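Local coordinates for fructose-bisphosphate aldolase (Slackia heliotrinireducens, PDB 4MOZ), which belongs to the DeoC/LacD family of aldolases, enzymes built on a closed eight-stranded parallel TIM barrel, at residues C[5-11]-C[23-28]; C[67-71]-C[273-278]; C[283-287]-C[304-310]. All blocks are in the same frame, centred on the assembly; numbering follows the deposited sequence.

Interaction 1: C[5-11]-C[23-28]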
loop_
_atom_site.group_PDB
_atom_site.type_symbol
_atom_site.label_atom_id
_atom_site.label_comp_id
_atom_site.label_asym_id
_atom_site.label_seq_id
_atom_site.Cartn_x
_atom_site.Cartn_y
_atom_site.Cartn_z
ATOM N N THR C 5 -41.375 -2.185 16.578
ATOM C CA THR C 5 -41.927 -1.785 15.288
ATOM C C THR C 5 -40.837 -1.078 14.484
ATOM O O THR C 5 -39.778 -0.745 15.028
ATOM C CB THR C 5 -43.130 -0.840 15.455
ATOM O OG1 THR C 5 -42.740 0.293 16.243
ATOM C CG2 THR C 5 -44.290 -1.558 16.142
ATOM N N ARG C 6 -41.096 -0.851 13.198
ATOM C CA ARG C 6 -40.149 -0.155 12.328
ATOM C C ARG C 6 -39.751 1.208 12.891
ATOM O O ARG C 6 -38.568 1.546 12.915
ATOM C CB ARG C 6 -40.720 0.006 10.922
ATOM C CG ARG C 6 -40.861 -1.295 10.152
ATOM C CD ARG C 6 -41.367 -1.037 8.743
ATOM N NE ARG C 6 -40.381 -0.351 7.904
ATOM C CZ ARG C 6 -39.442 -0.965 7.186
ATOM N NH1 ARG C 6 -39.341 -2.289 7.204
ATOM N NH2 ARG C 6 -38.595 -0.254 6.452
ATOM N N ASP C 7 -40.740 1.968 13.364
ATOM C CA ASP C 7 -40.521 3.304 13.933
ATOM C C ASP C 7 -39.608 3.322 15.161
ATOM O O ASP C 7 -39.027 4.354 15.491
ATOM C CB ASP C 7 -41.860 3.968 14.275
ATOM C CG ASP C 7 -42.665 4.344 13.037
ATOM O OD1 ASP C 7 -42.366 3.844 11.930
ATOM O OD2 ASP C 7 -43.613 5.145 13.172
ATOM N N GLN C 8 -39.488 2.182 15.834
ATOM C CA GLN C 8 -38.643 2.073 17.025
ATOM C C GLN C 8 -37.163 1.819 16.726
ATOM O O GLN C 8 -36.326 1.895 17.628
ATOM C CB GLN C 8 -39.172 0.982 17.947
ATOM C CG GLN C 8 -40.431 1.365 18.701
ATOM C CD GLN C 8 -40.915 0.237 19.579
ATOM O OE1 GLN C 8 -41.529 -0.711 19.098
ATOM N NE2 GLN C 8 -40.631 0.326 20.871
ATOM N N VAL C 9 -36.849 1.499 15.473
ATOM C CA VAL C 9 -35.461 1.327 15.036
ATOM C C VAL C 9 -34.784 2.699 14.973
ATOM O O VAL C 9 -35.222 3.581 14.233
ATOM C CB VAL C 9 -35.370 0.629 13.653
ATOM C CG1 VAL C 9 -33.927 0.543 13.173
ATOM C CG2 VAL C 9 -35.995 -0.757 13.697
ATOM N N LYS C 10 -33.730 2.878 15.766
ATOM C CA LYS C 10 -32.920 4.093 15.695
ATOM C C LYS C 10 -31.940 4.020 14.526
ATOM O O LYS C 10 -30.982 3.239 14.540
ATOM C CB LYS C 10 -32.187 4.350 17.012
ATOM C CG LYS C 10 -33.061 4.998 18.070
ATOM C CD LYS C 10 -32.317 5.178 19.378
ATOM C CE LYS C 10 -33.265 5.644 20.470
ATOM N NZ LYS C 10 -32.658 5.502 21.821
ATOM N N VAL C 11 -32.204 4.828 13.504
ATOM C CA VAL C 11 -31.365 4.870 12.318
ATOM C C VAL C 11 -30.218 5.852 12.562
ATOM O O VAL C 11 -30.458 7.053 12.743
ATOM C CB VAL C 11 -32.183 5.267 11.067
ATOM C CG1 VAL C 11 -31.288 5.383 9.839
ATOM C CG2 VAL C 11 -33.303 4.261 10.821
ATOM N N TYR C 23 -32.152 -0.140 5.471
ATOM C CA TYR C 23 -31.513 -0.340 6.770
ATOM C C TYR C 23 -32.496 -0.881 7.794
ATOM O O TYR C 23 -32.163 -1.784 8.567
ATOM C CB TYR C 23 -30.893 0.956 7.296
ATOM C CG TYR C 23 -30.315 0.811 8.686
ATOM C CD1 TYR C 23 -29.042 0.275 8.878
ATOM C CD2 TYR C 23 -31.045 1.192 9.814
ATOM C CE1 TYR C 23 -28.506 0.135 10.147
ATOM C CE2 TYR C 23 -30.517 1.050 11.092
ATOM C CZ TYR C 23 -29.247 0.523 11.249
ATOM O OH TYR C 23 -28.707 0.377 12.504
ATOM N N ILE C 24 -33.699 -0.310 7.806
ATOM C CA ILE C 24 -34.743 -0.749 8.721
ATOM C C ILE C 24 -35.175 -2.168 8.356
ATOM O O ILE C 24 -35.270 -3.025 9.232
ATOM C CB ILE C 24 -35.939 0.235 8.754
ATOM C CG1 ILE C 24 -35.472 1.615 9.247
ATOM C CG2 ILE C 24 -37.052 -0.300 9.651
ATOM C CD1 ILE C 24 -36.416 2.756 8.923
ATOM N N ASP C 25 -35.400 -2.417 7.064
ATOM C CA ASP C 25 -35.691 -3.767 6.581
ATOM C C ASP C 25 -34.687 -4.766 7.152
ATOM O O ASP C 25 -35.069 -5.808 7.681
ATOM C CB ASP C 25 -35.652 -3.827 5.049
ATOM C CG ASP C 25 -36.843 -3.148 4.391
ATOM O OD1 ASP C 25 -37.822 -2.796 5.082
ATOM O OD2 ASP C 25 -36.795 -2.964 3.158
ATOM N N ASN C 26 -33.404 -4.426 7.057
ATOM C CA ASN C 26 -32.328 -5.332 7.464
ATOM C C ASN C 26 -32.203 -5.489 8.974
ATOM O O ASN C 26 -31.905 -6.581 9.470
ATOM C CB ASN C 26 -30.996 -4.901 6.845
ATOM C CG ASN C 26 -30.939 -5.164 5.348
ATOM O OD1 ASN C 26 -31.453 -6.177 4.862
ATOM N ND2 ASN C 26 -30.306 -4.256 4.610
ATOM N N TYR C 27 -32.438 -4.399 9.698
ATOM C CA TYR C 27 -32.433 -4.434 11.152
ATOM C C TYR C 27 -33.594 -5.288 11.678
ATOM O O TYR C 27 -33.419 -6.076 12.612
ATOM C CB TYR C 27 -32.515 -3.021 11.718
ATOM C CG TYR C 27 -32.077 -2.928 13.157
ATOM C CD1 TYR C 27 -32.961 -3.204 14.199
ATOM C CD2 TYR C 27 -30.772 -2.555 13.479
ATOM C CE1 TYR C 27 -32.554 -3.114 15.523
ATOM C CE2 TYR C 27 -30.357 -2.462 14.794
ATOM C CZ TYR C 27 -31.248 -2.742 15.810
ATOM O OH TYR C 27 -30.831 -2.652 17.115
HETATM N N MSE C 28 -34.767 -5.129 11.065
HETATM C CA MSE C 28 -35.945 -5.933 11.410
HETATM C C MSE C 28 -35.730 -7.413 11.089
HETATM O O MSE C 28 -36.060 -8.273 11.903
HETATM C CB MSE C 28 -37.205 -5.414 10.702
HETATM C CG MSE C 28 -37.669 -4.037 11.163
HETATM SE SE MSE C 28 -38.341 -4.012 13.001
HETATM C CE MSE C 28 -40.103 -4.799 12.680
#
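This is a largely apolar contact with a salt bridge at one edge, formed where the N-terminal arm folds back onto the first helix of the chain, 20-30. The arm makes a short 3-10 turn at residues 6-8, closed by Q8 N bonding to T5 O at 3.0 Å, then runs on extended through V9 and V11. V9 is the centre of the contact. Its CG2 meets I24 CG2 at 4.2 Å, Y27 CD1 at 3.9 Å and the SE atom of selenomethionine M28 at 4.1 Å, while V9 CG1 lies over the face of the Y27 ring in a CH-pi contact, 4.3 Å from the ring centroid. Two residues on, V11 CG2 fits against I24 CG1 at 3.8 Å and Y23 CD2 at 3.9 Å. Helix 20-30 comes before the first barrel strand, 37-41, so it is an addition to the eight repeats of the TIM barrel; the Y23 hydroxyl bonds to D207 and N26 to G170, both just ahead of barrel strands, which places the helix at the N-terminal end of the barrel. R6 reaches along the helix surface, with CZ 3.5 Å from I24 CG2, which sits over one face of the guanidinium. R6 NH1 and NH2 both bond to D25 OD1, at 2.7 and 3.0 Å, and E21 is a second acidic partner for NH2.

Interaction 2: C[67-71]-C[273-278]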
loop_
_atom_site.group_PDB
_atom_site.type_symbol
_atom_site.label_atom_id
_atom_site.label_comp_id
_atom_site.label_asym_id
_atom_site.label_seq_id
_atom_site.Cartn_x
_atom_site.Cartn_y
_atom_site.Cartn_z
ATOM N N HIS C 67 -24.370 -28.974 6.259
ATOM C CA HIS C 67 -24.875 -29.052 7.631
ATOM C C HIS C 67 -25.216 -27.691 8.189
ATOM O O HIS C 67 -26.294 -27.507 8.768
ATOM C CB HIS C 67 -23.825 -29.742 8.493
ATOM C CG HIS C 67 -24.271 -30.051 9.903
ATOM N ND1 HIS C 67 -25.317 -30.853 10.177
ATOM C CD2 HIS C 67 -23.733 -29.669 11.134
ATOM C CE1 HIS C 67 -25.457 -30.961 11.513
ATOM N NE2 HIS C 67 -24.483 -30.238 12.096
ATOM N N LEU C 68 -24.316 -26.724 8.004
ATOM C CA LEU C 68 -24.511 -25.369 8.525
ATOM C C LEU C 68 -25.746 -24.702 7.929
ATOM O O LEU C 68 -26.509 -24.042 8.637
ATOM C CB LEU C 68 -23.270 -24.503 8.279
ATOM C CG LEU C 68 -21.918 -25.057 8.757
ATOM C CD1 LEU C 68 -20.766 -24.201 8.258
ATOM C CD2 LEU C 68 -21.869 -25.188 10.271
ATOM N N PHE C 69 -25.948 -24.887 6.629
ATOM C CA PHE C 69 -27.074 -24.267 5.940
ATOM C C PHE C 69 -28.400 -24.956 6.256
ATOM O O PHE C 69 -29.446 -24.305 6.293
ATOM C CB PHE C 69 -26.814 -24.206 4.436
ATOM C CG PHE C 69 -25.750 -23.210 4.050
ATOM C CD1 PHE C 69 -24.398 -23.563 4.078
ATOM C CD2 PHE C 69 -26.097 -21.915 3.669
ATOM C CE1 PHE C 69 -23.417 -22.646 3.731
ATOM C CE2 PHE C 69 -25.120 -20.998 3.319
ATOM C CZ PHE C 69 -23.778 -21.362 3.347
ATOM N N LYS C 70 -28.347 -26.266 6.495
ATOM C CA LYS C 70 -29.519 -27.027 6.914
ATOM C C LYS C 70 -29.990 -26.566 8.293
ATOM O O LYS C 70 -31.189 -26.420 8.522
ATOM C CB LYS C 70 -29.222 -28.528 6.938
ATOM C CG LYS C 70 -29.048 -29.176 5.570
ATOM C CD LYS C 70 -28.820 -30.673 5.740
ATOM C CE LYS C 70 -28.363 -31.346 4.456
ATOM N NZ LYS C 70 -29.492 -31.606 3.527
ATOM N N ILE C 71 -29.035 -26.338 9.196
ATOM C CA ILE C 71 -29.317 -25.830 10.539
ATOM C C ILE C 71 -29.959 -24.444 10.476
ATOM O O ILE C 71 -30.988 -24.203 11.105
ATOM C CB ILE C 71 -28.049 -25.783 11.416
ATOM C CG1 ILE C 71 -27.526 -27.198 11.679
ATOM C CG2 ILE C 71 -28.342 -25.096 12.743
ATOM C CD1 ILE C 71 -26.109 -27.249 12.212
ATOM N N ILE C 273 -23.631 -25.221 18.521
ATOM C CA ILE C 273 -24.732 -25.656 17.674
ATOM C C ILE C 273 -24.282 -26.723 16.669
ATOM O O ILE C 273 -24.773 -27.858 16.700
ATOM C CB ILE C 273 -25.384 -24.475 16.922
ATOM C CG1 ILE C 273 -26.083 -23.528 17.903
ATOM C CG2 ILE C 273 -26.366 -24.990 15.881
ATOM C CD1 ILE C 273 -26.426 -22.169 17.315
ATOM N N HIS C 274 -23.339 -26.366 15.793
ATOM C CA HIS C 274 -23.054 -27.197 14.624
ATOM C C HIS C 274 -22.328 -28.493 14.874
ATOM O O HIS C 274 -22.390 -29.385 14.038
ATOM C CB HIS C 274 -22.422 -26.397 13.476
ATOM C CG HIS C 274 -21.055 -25.823 13.786
ATOM N ND1 HIS C 274 -19.964 -26.596 13.983
ATOM C CD2 HIS C 274 -20.622 -24.499 13.885
ATOM C CE1 HIS C 274 -18.898 -25.811 14.219
ATOM N NE2 HIS C 274 -19.302 -24.527 14.160
ATOM N N GLN C 275 -21.670 -28.632 16.026
ATOM C CA GLN C 275 -21.025 -29.910 16.388
ATOM C C GLN C 275 -22.018 -31.027 16.754
ATOM O O GLN C 275 -21.633 -32.195 16.875
ATOM C CB GLN C 275 -19.997 -29.719 17.502
ATOM C CG GLN C 275 -18.769 -28.947 17.048
ATOM C CD GLN C 275 -17.758 -28.710 18.151
ATOM O OE1 GLN C 275 -18.015 -28.979 19.324
ATOM N NE2 GLN C 275 -16.595 -28.198 17.775
ATOM N N ARG C 276 -23.287 -30.665 16.915
ATOM C CA ARG C 276 -24.346 -31.620 17.227
ATOM C C ARG C 276 -24.979 -32.152 15.947
ATOM O O ARG C 276 -24.824 -31.556 14.878
ATOM C CB ARG C 276 -25.416 -30.957 18.101
ATOM C CG ARG C 276 -24.914 -30.509 19.461
ATOM C CD ARG C 276 -25.918 -29.596 20.145
ATOM N NE ARG C 276 -25.307 -28.871 21.255
ATOM C CZ ARG C 276 -25.289 -29.284 22.520
ATOM N NH1 ARG C 276 -24.699 -28.540 23.443
ATOM N NH2 ARG C 276 -25.858 -30.431 22.870
ATOM N N SER C 277 -25.695 -33.269 16.061
ATOM C CA SER C 277 -26.464 -33.820 14.945
ATOM C C SER C 277 -27.515 -32.810 14.505
ATOM O O SER C 277 -27.927 -31.961 15.295
ATOM C CB SER C 277 -27.144 -35.127 15.358
ATOM O OG SER C 277 -28.151 -34.890 16.331
ATOM N N LEU C 278 -27.948 -32.909 13.251
ATOM C CA LEU C 278 -28.893 -31.949 12.674
ATOM C C LEU C 278 -30.113 -31.702 13.571
ATOM O O LEU C 278 -30.441 -30.551 13.864
ATOM C CB LEU C 278 -29.308 -32.370 11.254
ATOM C CG LEU C 278 -30.282 -31.478 10.467
ATOM C CD1 LEU C 278 -29.768 -30.049 10.321
ATOM C CD2 LEU C 278 -30.589 -32.080 9.101
#
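Helix 66-74 meets the turn that joins short helix 271-274 to helix 278-294, and both polar and apolar interactions hold the two together. The polar part belongs to H67. With chi1 at t its ring extends into the turn and presents its edge to the backbone there, so that H67 NE2 sits between two carbonyls, R276 O at 3.1 Å and H274 O at 3.0 Å. Both hydrogen bonds are weak, with strongly bent angles of 132° and 124°, and the position of H274 O is the less certain of the two. The same H67 ring puts CE1 3.6 Å from L278 N, where the chain enters the new helix just after its N-cap residue, S277. Of the other polar side chains, H274 bonds through ND1 to D62 and stacks on F53, and R276 forms a salt bridge with E280 of helix 278-294.

The apolar contacts come from L68, K70 and I71. L68 CD2 packs against H274 CB at 3.5 Å. I71 bridges the segment: its CG2 meets I273 CG2 at 3.7 Å, its CD1 lies 4.0 Å from H274 CB, and its CG1 touches L278 CD1 at 3.9 Å. L278 CD1 also meets K70 CB at 3.7 Å, before the lysine chain leads off.

In the TIM barrel, helix 66-74 follows the first strand, 37-41, and helix 271-274 the last, 266-269, so this contact lies at the seam where the ring of repeats closes. I71 and I273 both rest on F40 of strand 37-41 and on T285 of helix 278-294, while L68 reaches M80 of strand 79-82.

Interaction 3: C[283-287]-C[304-310]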
loop_
_atom_site.group_PDB
_atom_site.type_symbol
_atom_site.label_atom_id
_atom_site.label_comp_id
_atom_site.label_asym_id
_atom_site.label_seq_id
_atom_site.Cartn_x
_atom_site.Cartn_y
_atom_site.Cartn_z
ATOM N N ARG C 283 -32.797 -28.067 17.419
ATOM C CA ARG C 283 -33.452 -27.867 18.716
ATOM C C ARG C 283 -32.733 -26.850 19.608
ATOM O O ARG C 283 -33.384 -26.108 20.343
ATOM C CB ARG C 283 -33.637 -29.192 19.467
ATOM C CG ARG C 283 -34.677 -30.119 18.850
ATOM C CD ARG C 283 -35.146 -31.193 19.824
ATOM N NE ARG C 283 -34.039 -31.922 20.444
ATOM C CZ ARG C 283 -33.487 -33.026 19.949
ATOM N NH1 ARG C 283 -33.930 -33.551 18.811
ATOM N NH2 ARG C 283 -32.486 -33.610 20.596
ATOM N N LEU C 284 -31.402 -26.814 19.539
ATOM C CA LEU C 284 -30.635 -25.847 20.323
ATOM C C LEU C 284 -30.827 -24.418 19.814
ATOM O O LEU C 284 -30.954 -23.492 20.615
ATOM C CB LEU C 284 -29.149 -26.219 20.414
ATOM C CG LEU C 284 -28.264 -25.284 21.254
ATOM C CD1 LEU C 284 -28.744 -25.163 22.695
ATOM C CD2 LEU C 284 -26.809 -25.727 21.215
ATOM N N THR C 285 -30.864 -24.239 18.494
ATOM C CA THR C 285 -31.111 -22.909 17.926
ATOM C C THR C 285 -32.473 -22.412 18.399
ATOM O O THR C 285 -32.638 -21.231 18.717
ATOM C CB THR C 285 -31.069 -22.873 16.378
ATOM O OG1 THR C 285 -32.153 -23.641 15.835
ATOM C CG2 THR C 285 -29.747 -23.406 15.840
ATOM N N LYS C 286 -33.434 -23.334 18.456
ATOM C CA LYS C 286 -34.796 -23.027 18.875
ATOM C C LYS C 286 -34.825 -22.622 20.343
ATOM O O LYS C 286 -35.506 -21.663 20.704
ATOM C CB LYS C 286 -35.737 -24.205 18.594
ATOM C CG LYS C 286 -36.042 -24.393 17.116
ATOM C CD LYS C 286 -36.958 -25.578 16.856
ATOM C CE LYS C 286 -37.332 -25.649 15.383
ATOM N NZ LYS C 286 -38.268 -26.768 15.085
ATOM N N ALA C 287 -34.057 -23.335 21.168
ATOM C CA ALA C 287 -33.905 -23.013 22.589
ATOM C C ALA C 287 -33.278 -21.631 22.794
ATOM O O ALA C 287 -33.790 -20.820 23.576
ATOM C CB ALA C 287 -33.085 -24.082 23.295
ATOM N N VAL C 304 -37.640 -26.989 25.151
ATOM C CA VAL C 304 -37.511 -26.879 23.699
ATOM C C VAL C 304 -36.263 -27.630 23.222
ATOM O O VAL C 304 -36.326 -28.396 22.257
ATOM C CB VAL C 304 -37.471 -25.407 23.225
ATOM C CG1 VAL C 304 -37.153 -25.326 21.738
ATOM C CG2 VAL C 304 -38.793 -24.712 23.516
ATOM N N PHE C 305 -35.141 -27.423 23.908
ATOM C CA PHE C 305 -33.909 -28.135 23.581
ATOM C C PHE C 305 -34.105 -29.651 23.642
ATOM O O PHE C 305 -33.627 -30.380 22.764
ATOM C CB PHE C 305 -32.757 -27.722 24.505
ATOM C CG PHE C 305 -31.544 -28.608 24.385
ATOM C CD1 PHE C 305 -30.695 -28.508 23.284
ATOM C CD2 PHE C 305 -31.262 -29.560 25.361
ATOM C CE1 PHE C 305 -29.585 -29.334 23.166
ATOM C CE2 PHE C 305 -30.154 -30.390 25.248
ATOM C CZ PHE C 305 -29.313 -30.277 24.149
ATOM N N ASN C 306 -34.804 -30.109 24.681
ATOM C CA ASN C 306 -35.032 -31.535 24.903
ATOM C C ASN C 306 -36.130 -32.141 24.023
ATOM O O ASN C 306 -36.393 -33.339 24.090
ATOM C CB ASN C 306 -35.309 -31.806 26.387
ATOM C CG ASN C 306 -34.054 -31.735 27.238
ATOM O OD1 ASN C 306 -32.996 -32.229 26.847
ATOM N ND2 ASN C 306 -34.167 -31.126 28.413
ATOM N N GLY C 307 -36.765 -31.311 23.198
ATOM C CA GLY C 307 -37.767 -31.786 22.243
ATOM C C GLY C 307 -39.148 -31.989 22.833
ATOM O O GLY C 307 -40.036 -32.525 22.166
ATOM N N GLU C 308 -39.328 -31.554 24.079
ATOM C CA GLU C 308 -40.613 -31.652 24.767
ATOM C C GLU C 308 -41.634 -30.672 24.191
ATOM O O GLU C 308 -42.831 -30.949 24.189
ATOM C CB GLU C 308 -40.432 -31.424 26.272
ATOM C CG GLU C 308 -39.664 -32.539 26.970
ATOM C CD GLU C 308 -39.038 -32.113 28.290
ATOM O OE1 GLU C 308 -39.542 -31.161 28.928
ATOM O OE2 GLU C 308 -38.036 -32.743 28.697
ATOM N N GLU C 309 -41.151 -29.532 23.705
ATOM C CA GLU C 309 -41.992 -28.530 23.051
ATOM C C GLU C 309 -41.302 -28.068 21.778
ATOM O O GLU C 309 -40.076 -28.051 21.708
ATOM C CB GLU C 309 -42.192 -27.313 23.954
ATOM C CG GLU C 309 -42.828 -27.590 25.308
ATOM C CD GLU C 309 -42.785 -26.387 26.239
ATOM O OE1 GLU C 309 -42.376 -25.287 25.798
ATOM O OE2 GLU C 309 -43.160 -26.539 27.422
ATOM N N ASP C 310 -42.087 -27.687 20.777
ATOM C CA ASP C 310 -41.536 -27.065 19.578
ATOM C C ASP C 310 -41.379 -25.559 19.820
ATOM O O ASP C 310 -41.865 -25.038 20.822
ATOM C CB ASP C 310 -42.437 -27.347 18.368
ATOM C CG ASP C 310 -41.726 -27.134 17.034
ATOM O OD1 ASP C 310 -40.502 -26.880 17.023
ATOM O OD2 ASP C 310 -42.397 -27.221 15.985
#
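R283 and K286 of helix 278-294 find oxygens on the end of helix 298-305 and on the loop that follows it. R283 NE donates to F305 O at 2.8 Å with a good angle of 154°, so a carbonyl in the last turn of the helix gets a side-chain donor. The carbonyl before it, V304 O, is served by the backbone: G307 N bonds back to it at 3.1 Å, as part of the Schellman motif that ends the helix. G307 has phi at 82°, and its CA lies 3.6 Å from R283 CD; an ideal CB here would come within 3.4 Å of that same CD, a tight fit. Beyond the motif the chain turns back so that D310 OD1 takes K286 NZ at 3.0 Å in a salt bridge, and OD1 has a further hydrogen bond just outside the segment.

These two helices are the last of the chain. Helix 278-294 completes the eighth repeat of the TIM barrel; helix 298-305 is added after that repeat and packs against helix 278-294, with F305 also reaching A248 of helix 248-260. The apolar part is built largely on F305: A287 CB meets F305 CB at 3.8 Å and L284 CD1 meets F305 CD1 at 3.9 Å. V304 CG1 approaches K286 CB at 3.6 Å and A287 N at 3.7 Å, a nitrogen already bonded within its helix to R283 O at 3.0 Å. T285 OG1 is hydrogen-bonded to V282 O and V76 N.

Overall arrangement
The three contacts follow one another along the chain without overlap. Interactions 2 and 3 are neighbours, their centres 14 Å apart, and share helix 278-294: it begins in interaction 2 and carries one side of interaction 3. They touch directly, with R276 NE 3.5 Å from L284 CD2 and R276 NH2 3.7 Å from F305 CZ, so the packing runs on from the turn to helix 298-305. Interaction 1 stands apart, its centre about 30 Å from that of interaction 2 and 29 Å from that of interaction 3. Interaction 2 joins first and last repeats outside the strands, where 37-41 and 266-269 close the barrel; interaction 1 lies wholly within the N-terminal addition, and interaction 3 packs the C-terminal helix on helix 278-294.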